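Local coordinates for FACT complex subunit (Chaetomium thermophilum var. thermophilum, PDB 4KHB), which is one subunit of the FACT histone chaperone, which probably reorganizes nucleosomes during transcription, replication and DNA repair, here represented by its PH-like dimerization domain bound to Pob3, at residues A[45-57]-A[63-75]. Residues are numbered along the deposited sequence; the frame is centred on the assembly and turned at random.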
ATOM      1  N   VAL A  45      -2.510   1.155  -5.392  1.00  8.39           N
ATOM      2  CA  VAL A  45      -1.774   2.400  -5.570  1.00  8.65           C
ATOM      3  C   VAL A  45      -1.556   2.721  -7.043  1.00  9.04           C
ATOM      4  O   VAL A  45      -0.918   1.955  -7.765  1.00  7.77           O
ATOM      5  CB  VAL A  45      -0.419   2.363  -4.846  1.00  9.30           C
ATOM      6  CG1 VAL A  45       0.286   3.703  -4.982  1.00  5.80           C
ATOM      7  CG2 VAL A  45      -0.613   2.008  -3.381  1.00 13.17           C
ATOM      8  N   PRO A  46      -2.089   3.868  -7.488  1.00  9.52           N
ATOM      9  CA  PRO A  46      -1.966   4.315  -8.879  1.00 10.95           C
ATOM     10  C   PRO A  46      -0.586   4.882  -9.178  1.00 11.50           C
ATOM     11  O   PRO A  46      -0.024   5.590  -8.343  1.00  7.85           O
ATOM     12  CB  PRO A  46      -3.014   5.437  -8.988  1.00  7.11           C
ATOM     13  CG  PRO A  46      -3.861   5.330  -7.751  1.00  9.10           C
ATOM     14  CD  PRO A  46      -2.975   4.746  -6.704  1.00  8.62           C
ATOM     15  N   PHE A  47      -0.053   4.567 -10.353  1.00  9.70           N
ATOM     16  CA  PHE A  47       1.143   5.228 -10.857  1.00 12.07           C
ATOM     17  C   PHE A  47       0.913   5.603 -12.316  1.00 10.53           C
ATOM     18  O   PHE A  47       0.615   4.746 -13.151  1.00 10.81           O
ATOM     19  CB  PHE A  47       2.371   4.326 -10.712  1.00  9.95           C
ATOM     20  CG  PHE A  47       2.842   4.162  -9.292  1.00 13.27           C
ATOM     21  CD1 PHE A  47       3.666   5.117  -8.708  1.00 10.86           C
ATOM     22  CD2 PHE A  47       2.465   3.057  -8.542  1.00 10.32           C
ATOM     23  CE1 PHE A  47       4.108   4.971  -7.399  1.00 10.99           C
ATOM     24  CE2 PHE A  47       2.903   2.904  -7.233  1.00  7.83           C
ATOM     25  CZ  PHE A  47       3.723   3.864  -6.661  1.00  9.77           C
ATOM     26  N   HIS A  48       1.042   6.890 -12.616  1.00 13.86           N
ATOM     27  CA  HIS A  48       0.788   7.385 -13.963  1.00 13.67           C
ATOM     28  C   HIS A  48       1.909   6.955 -14.899  1.00 13.37           C
ATOM     29  O   HIS A  48       3.046   6.772 -14.466  1.00  9.04           O
ATOM     30  CB  HIS A  48       0.656   8.907 -13.944  1.00 12.17           C
ATOM     31  CG  HIS A  48       0.019   9.477 -15.175  1.00 15.58           C
ATOM     32  ND1 HIS A  48       0.714   9.683 -16.346  1.00 14.63           N
ATOM     33  CD2 HIS A  48      -1.247   9.892 -15.409  1.00 12.95           C
ATOM     34  CE1 HIS A  48      -0.098  10.198 -17.252  1.00 17.10           C
ATOM     35  NE2 HIS A  48      -1.295  10.334 -16.709  1.00 14.11           N
ATOM     36  N   ILE A  49       1.585   6.786 -16.178  1.00 16.39           N
ATOM     37  CA  ILE A  49       2.557   6.304 -17.155  1.00 12.47           C
ATOM     38  C   ILE A  49       3.716   7.282 -17.377  1.00 15.05           C
ATOM     39  O   ILE A  49       4.831   6.869 -17.712  1.00 21.03           O
ATOM     40  CB  ILE A  49       1.879   5.969 -18.504  1.00 21.54           C
ATOM     41  CG1 ILE A  49       2.815   5.152 -19.395  1.00 23.48           C
ATOM     42  CG2 ILE A  49       1.456   7.236 -19.217  1.00 24.95           C
ATOM     43  CD1 ILE A  49       3.086   3.760 -18.880  1.00 24.87           C
ATOM     44  N   ASN A  50       3.456   8.572 -17.171  1.00 11.78           N
ATOM     45  CA  ASN A  50       4.474   9.608 -17.344  1.00 15.93           C
ATOM     46  C   ASN A  50       5.536   9.563 -16.249  1.00 15.60           C
ATOM     47  O   ASN A  50       6.507  10.326 -16.270  1.00 20.38           O
ATOM     48  CB  ASN A  50       3.817  10.991 -17.382  1.00 15.50           C
ATOM     49  CG  ASN A  50       2.962  11.199 -18.619  1.00 18.42           C
ATOM     50  OD1 ASN A  50       2.995  10.399 -19.553  1.00 28.09           O
ATOM     51  ND2 ASN A  50       2.192  12.280 -18.628  1.00 21.87           N
ATOM     52  N   THR A  51       5.329   8.667 -15.290  1.00 11.62           N
ATOM     53  CA  THR A  51       6.198   8.519 -14.135  1.00 13.20           C
ATOM     54  C   THR A  51       7.117   7.309 -14.343  1.00 12.04           C
ATOM     55  O   THR A  51       8.135   7.153 -13.658  1.00 16.76           O
ATOM     56  CB  THR A  51       5.340   8.392 -12.846  1.00 10.70           C
ATOM     57  OG1 THR A  51       5.802   9.318 -11.854  1.00 21.17           O
ATOM     58  CG2 THR A  51       5.384   6.990 -12.279  1.00  4.99           C
ATOM     59  N   ILE A  52       6.773   6.484 -15.329  1.00 10.84           N
ATOM     60  CA  ILE A  52       7.433   5.195 -15.547  1.00 15.94           C
ATOM     61  C   ILE A  52       8.503   5.227 -16.644  1.00 16.44           C
ATOM     62  O   ILE A  52       8.284   5.771 -17.727  1.00 17.05           O
ATOM     63  CB  ILE A  52       6.384   4.101 -15.875  1.00 13.47           C
ATOM     64  CG1 ILE A  52       5.566   3.771 -14.624  1.00 12.53           C
ATOM     65  CG2 ILE A  52       7.052   2.837 -16.400  1.00 14.83           C
ATOM     66  CD1 ILE A  52       4.271   3.038 -14.911  1.00 23.18           C
ATOM     67  N   LYS A  53       9.662   4.645 -16.340  1.00 14.15           N
ATOM     68  CA  LYS A  53      10.764   4.518 -17.292  1.00 17.18           C
ATOM     69  C   LYS A  53      10.584   3.290 -18.185  1.00 18.91           C
ATOM     70  O   LYS A  53      10.425   3.417 -19.401  1.00 16.02           O
ATOM     71  CB  LYS A  53      12.093   4.431 -16.539  1.00 14.60           C
ATOM     72  CG  LYS A  53      13.328   4.518 -17.423  1.00 24.14           C
ATOM     73  CD  LYS A  53      14.586   4.596 -16.578  1.00 33.84           C
ATOM     74  CE  LYS A  53      15.744   5.181 -17.363  1.00 36.02           C
ATOM     75  NZ  LYS A  53      16.583   4.110 -17.968  1.00 36.50           N
ATOM     76  N   ASN A  54      10.613   2.105 -17.579  1.00 14.89           N
ATOM     77  CA  ASN A  54      10.396   0.862 -18.317  1.00 21.25           C
ATOM     78  C   ASN A  54       9.860  -0.265 -17.435  1.00 17.74           C
ATOM     79  O   ASN A  54       9.801  -0.128 -16.210  1.00 18.94           O
ATOM     80  CB  ASN A  54      11.690   0.417 -19.010  1.00 21.64           C
ATOM     81  CG  ASN A  54      12.873   0.334 -18.058  1.00 26.00           C
ATOM     82  OD1 ASN A  54      12.811  -0.328 -17.022  1.00 26.49           O
ATOM     83  ND2 ASN A  54      13.962   1.008 -18.411  1.00 19.96           N
ATOM     84  N   ALA A  55       9.481  -1.377 -18.062  1.00 18.47           N
ATOM     85  CA  ALA A  55       9.036  -2.563 -17.334  1.00 19.27           C
ATOM     86  C   ALA A  55       9.658  -3.823 -17.925  1.00 20.24           C
ATOM     87  O   ALA A  55       9.713  -3.982 -19.148  1.00 24.81           O
ATOM     88  CB  ALA A  55       7.520  -2.662 -17.359  1.00 16.09           C
ATOM     89  N   SER A  56      10.119  -4.719 -17.057  1.00 25.29           N
ATOM     90  CA  SER A  56      10.783  -5.940 -17.502  1.00 22.46           C
ATOM     91  C   SER A  56      10.273  -7.208 -16.817  1.00 21.94           C
ATOM     92  O   SER A  56      10.025  -7.212 -15.607  1.00 20.57           O
ATOM     93  CB  SER A  56      12.296  -5.823 -17.301  1.00 24.29           C
ATOM     94  OG  SER A  56      12.758  -4.531 -17.647  1.00 39.79           O
ATOM     95  N   LYS A  57      10.112  -8.273 -17.601  1.00 20.47           N
ATOM     96  CA  LYS A  57       9.735  -9.584 -17.082  1.00 22.13           C
ATOM     97  C   LYS A  57      10.954 -10.506 -17.070  1.00 26.59           C
ATOM     98  O   LYS A  57      11.813 -10.427 -17.957  1.00 27.69           O
ATOM     99  CB  LYS A  57       8.628 -10.204 -17.939  1.00 24.49           C
ATOM    100  CG  LYS A  57       8.191 -11.601 -17.493  1.00 26.18           C
ATOM    101  CD  LYS A  57       8.270 -12.591 -18.643  1.00 27.53           C
ATOM    102  CE  LYS A  57       8.037 -14.011 -18.158  1.00 37.75           C
ATOM    103  NZ  LYS A  57       7.066 -14.757 -19.003  1.00 40.39           N
ATOM    104  N   TRP A  63       8.984 -19.118 -10.438  1.00 38.55           N
ATOM    105  CA  TRP A  63       8.538 -17.751 -10.197  1.00 37.18           C
ATOM    106  C   TRP A  63       8.899 -16.836 -11.365  1.00 31.80           C
ATOM    107  O   TRP A  63      10.003 -16.919 -11.910  1.00 31.34           O
ATOM    108  CB  TRP A  63       9.149 -17.203  -8.902  1.00 34.88           C
ATOM    109  CG  TRP A  63       8.697 -17.911  -7.661  1.00 33.38           C
ATOM    110  CD1 TRP A  63       9.398 -18.832  -6.939  1.00 35.85           C
ATOM    111  CD2 TRP A  63       7.441 -17.745  -6.988  1.00 32.55           C
ATOM    112  NE1 TRP A  63       8.654 -19.255  -5.862  1.00 31.56           N
ATOM    113  CE2 TRP A  63       7.448 -18.602  -5.871  1.00 26.26           C
ATOM    114  CE3 TRP A  63       6.311 -16.958  -7.227  1.00 33.25           C
ATOM    115  CZ2 TRP A  63       6.368 -18.693  -4.992  1.00 23.07           C
ATOM    116  CZ3 TRP A  63       5.241 -17.051  -6.355  1.00 31.61           C
ATOM    117  CH2 TRP A  63       5.278 -17.910  -5.252  1.00 30.34           C
ATOM    118  N   SER A  64       7.973 -15.961 -11.740  1.00 32.26           N
ATOM    119  CA  SER A  64       8.258 -14.926 -12.725  1.00 35.34           C
ATOM    120  C   SER A  64       8.326 -13.578 -12.024  1.00 32.25           C
ATOM    121  O   SER A  64       7.663 -13.369 -11.008  1.00 23.57           O
ATOM    122  CB  SER A  64       7.188 -14.911 -13.817  1.00 28.34           C
ATOM    123  OG  SER A  64       7.204 -16.122 -14.551  1.00 38.88           O
ATOM    124  N   PHE A  65       9.114 -12.658 -12.568  1.00 30.96           N
ATOM    125  CA  PHE A  65       9.318 -11.371 -11.913  1.00 25.22           C
ATOM    126  C   PHE A  65       9.012 -10.183 -12.815  1.00 25.22           C
ATOM    127  O   PHE A  65       9.423 -10.140 -13.976  1.00 22.59           O
ATOM    128  CB  PHE A  65      10.751 -11.267 -11.379  1.00 23.86           C
ATOM    129  CG  PHE A  65      11.037 -12.180 -10.221  1.00 26.85           C
ATOM    130  CD1 PHE A  65      11.380 -13.510 -10.426  1.00 27.07           C
ATOM    131  CD2 PHE A  65      10.975 -11.699  -8.921  1.00 24.35           C
ATOM    132  CE1 PHE A  65      11.645 -14.345  -9.350  1.00 28.10           C
ATOM    133  CE2 PHE A  65      11.241 -12.526  -7.845  1.00 26.42           C
ATOM    134  CZ  PHE A  65      11.576 -13.851  -8.059  1.00 19.30           C
ATOM    135  N   LEU A  66       8.283  -9.218 -12.264  1.00 20.95           N
ATOM    136  CA  LEU A  66       7.972  -7.979 -12.963  1.00 17.97           C
ATOM    137  C   LEU A  66       8.648  -6.807 -12.273  1.00 19.22           C
ATOM    138  O   LEU A  66       8.293  -6.459 -11.144  1.00 16.69           O
ATOM    139  CB  LEU A  66       6.461  -7.744 -12.996  1.00 16.65           C
ATOM    140  CG  LEU A  66       6.000  -6.691 -14.005  1.00 21.04           C
ATOM    141  CD1 LEU A  66       6.212  -7.164 -15.434  1.00 22.70           C
ATOM    142  CD2 LEU A  66       4.552  -6.314 -13.766  1.00 22.49           C
ATOM    143  N   ARG A  67       9.627  -6.202 -12.936  1.00 18.15           N
ATOM    144  CA  ARG A  67      10.261  -5.012 -12.384  1.00 18.33           C
ATOM    145  C   ARG A  67       9.881  -3.750 -13.141  1.00 13.16           C
ATOM    146  O   ARG A  67      10.104  -3.641 -14.350  1.00 17.11           O
ATOM    147  CB  ARG A  67      11.782  -5.158 -12.320  1.00 17.73           C
ATOM    148  CG  ARG A  67      12.509  -3.823 -12.260  1.00 22.43           C
ATOM    149  CD  ARG A  67      13.654  -3.860 -11.274  1.00 25.99           C
ATOM    150  NE  ARG A  67      14.951  -3.912 -11.940  1.00 42.97           N
ATOM    151  CZ  ARG A  67      16.055  -3.342 -11.467  1.00 49.44           C
ATOM    152  NH1 ARG A  67      16.016  -2.658 -10.331  1.00 40.94           N
ATOM    153  NH2 ARG A  67      17.194  -3.446 -12.136  1.00 52.64           N
ATOM    154  N   ILE A  68       9.288  -2.807 -12.418  1.00 15.12           N
ATOM    155  CA  ILE A  68       8.933  -1.517 -12.987  1.00 13.90           C
ATOM    156  C   ILE A  68       9.911  -0.445 -12.507  1.00 14.61           C
ATOM    157  O   ILE A  68      10.026  -0.199 -11.302  1.00 12.66           O
ATOM    158  CB  ILE A  68       7.495  -1.125 -12.601  1.00 10.77           C
ATOM    159  CG1 ILE A  68       6.504  -2.178 -13.111  1.00 12.25           C
ATOM    160  CG2 ILE A  68       7.148   0.246 -13.153  1.00  8.10           C
ATOM    161  CD1 ILE A  68       5.156  -2.154 -12.417  1.00 13.38           C
ATOM    162  N   ASN A  69      10.616   0.184 -13.443  1.00 12.42           N
ATOM    163  CA  ASN A  69      11.521   1.284 -13.111  1.00 14.59           C
ATOM    164  C   ASN A  69      10.877   2.636 -13.376  1.00 13.33           C
ATOM    165  O   ASN A  69      10.231   2.836 -14.407  1.00 15.29           O
ATOM    166  CB  ASN A  69      12.857   1.165 -13.858  1.00 14.30           C
ATOM    167  CG  ASN A  69      13.655  -0.055 -13.439  1.00 23.15           C
ATOM    168  OD1 ASN A  69      14.208  -0.099 -12.339  1.00 25.86           O
ATOM    169  ND2 ASN A  69      13.728  -1.047 -14.315  1.00 25.44           N
ATOM    170  N   PHE A  70      11.051   3.561 -12.440  1.00 12.45           N
ATOM    171  CA  PHE A  70      10.415   4.866 -12.542  1.00 13.60           C
ATOM    172  C   PHE A  70      11.402   5.955 -12.959  1.00 16.91           C
ATOM    173  O   PHE A  70      12.615   5.790 -12.820  1.00 17.67           O
ATOM    174  CB  PHE A  70       9.784   5.219 -11.197  1.00 13.32           C
ATOM    175  CG  PHE A  70       8.669   4.299 -10.794  1.00 13.02           C
ATOM    176  CD1 PHE A  70       7.372   4.552 -11.201  1.00  8.01           C
ATOM    177  CD2 PHE A  70       8.915   3.182 -10.007  1.00 13.04           C
ATOM    178  CE1 PHE A  70       6.334   3.715 -10.836  1.00  7.84           C
ATOM    179  CE2 PHE A  70       7.882   2.336  -9.638  1.00 13.07           C
ATOM    180  CZ  PHE A  70       6.591   2.603 -10.053  1.00 11.10           C
ATOM    181  N   LEU A  71      10.880   7.072 -13.458  1.00 15.30           N
ATOM    182  CA  LEU A  71      11.722   8.210 -13.810  1.00 16.72           C
ATOM    183  C   LEU A  71      12.082   9.024 -12.572  1.00 15.73           C
ATOM    184  O   LEU A  71      11.205   9.457 -11.819  1.00 15.39           O
ATOM    185  CB  LEU A  71      11.034   9.087 -14.859  1.00 14.70           C
ATOM    186  CG  LEU A  71      10.798   8.389 -16.200  1.00 16.05           C
ATOM    187  CD1 LEU A  71       9.791   9.141 -17.055  1.00 11.81           C
ATOM    188  CD2 LEU A  71      12.114   8.231 -16.937  1.00 16.77           C
ATOM    189  N   SER A  72      13.381   9.208 -12.366  1.00 17.18           N
ATOM    190  CA  SER A  72      13.901   9.911 -11.203  1.00 23.85           C
ATOM    191  C   SER A  72      15.246  10.516 -11.571  1.00 31.80           C
ATOM    192  O   SER A  72      15.848  10.121 -12.570  1.00 29.18           O
ATOM    193  CB  SER A  72      14.066   8.941 -10.028  1.00 27.08           C
ATOM    194  OG  SER A  72      14.297   7.619 -10.487  1.00 36.94           O
ATOM    195  N   PRO A  73      15.709  11.496 -10.782  1.00 40.70           N
ATOM    196  CA  PRO A  73      17.064  12.024 -10.968  1.00 37.90           C
ATOM    197  C   PRO A  73      18.095  10.898 -10.987  1.00 42.98           C
ATOM    198  O   PRO A  73      18.169  10.110 -10.042  1.00 42.47           O
ATOM    199  CB  PRO A  73      17.262  12.907  -9.737  1.00 39.90           C
ATOM    200  CG  PRO A  73      15.887  13.352  -9.358  1.00 37.60           C
ATOM    201  CD  PRO A  73      14.912  12.312  -9.846  1.00 37.31           C
ATOM    202  N   GLY A  74      18.875  10.828 -12.062  1.00 46.31           N
ATOM    203  CA  GLY A  74      19.784   9.719 -12.281  1.00 40.22           C
ATOM    204  C   GLY A  74      19.188   8.602 -13.119  1.00 48.31           C
ATOM    205  O   GLY A  74      19.918   7.862 -13.779  1.00 56.21           O
ATOM    206  N   GLN A  75      17.866   8.464 -13.087  1.00 45.50           N
ATOM    207  CA  GLN A  75      17.199   7.415 -13.850  1.00 34.78           C
ATOM    208  C   GLN A  75      16.231   7.990 -14.882  1.00 36.23           C
ATOM    209  O   GLN A  75      16.396   9.120 -15.346  1.00 38.05           O
ATOM    210  CB  GLN A  75      16.470   6.454 -12.905  1.00 40.71           C
ATOM    211  CG  GLN A  75      16.351   5.036 -13.447  1.00 42.35           C
ATOM    212  CD  GLN A  75      15.656   4.094 -12.484  1.00 33.88           C
ATOM    213  OE1 GLN A  75      14.471   3.801 -12.625  1.00 27.56           O
ATOM    214  NE2 GLN A  75      16.400   3.606 -11.499  1.00 37.05           N
TER
HETATM  215  O   HOH W   1       8.730  10.804 -12.226  1.00  9.67           O
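Ser56 and Arg67 face each other as a hydrogen-bonded antiparallel pair, each donating its N-H to the other's carbonyl; the bond from Arg67 N to Ser56 O is 2.9 Å long. Toward Ile52 this regular ladder gives way to an irregularity that illustrates how a hairpin absorbs one extra residue. Asn69 O accepts from both Lys53 N, at 2.7 Å, and Asn54 N, at a longer 3.3 Å, while Asn69 N returns a bond to Asn54 O. This is a classic beta bulge in the hairpin of strands 52-60 and 63-70, part of the PH-like fold of this Spt16 domain. Past the bulge, Leu71 N reaches Thr51 O in a nearly straight bond.

A side-chain hydrogen bond repeats the pairing at Asn54 and Asn69. The two side chains lie side by side, pointing the same way, with their amide planes 82° apart, and Asn69 ND2 donates in the carbonyl plane of Asn54 OD1 at 2.9 Å. Asn54 CG sits between its backbone N and carbonyl carbon (chi1 53°), which, with the turn at chi2, brings OD1 to Asn69 ND2.

Apolar contacts gather around Phe70. Thr51 CG2 meets the ring edge at CD1, 3.3 Å away, and the Phe47 ring lies oblique to it, planes at 49°, with Phe70 CZ over one Phe47 face. Ile68 CG2 lies above a face of Phe70, and Ile52 CG1 comes within 3.9 Å of Phe70 CE1. An alanine in place of Phe70 removes the ring that Phe47 and Thr51 CG2 share, and would probably leave a gap between strand 43-48 and the hairpin. Near the end of strand 63-70, Lys53 CB packs on Leu71 CD2. Ala55 and Leu66, on the face shared with Ile68, touch helix 103-121.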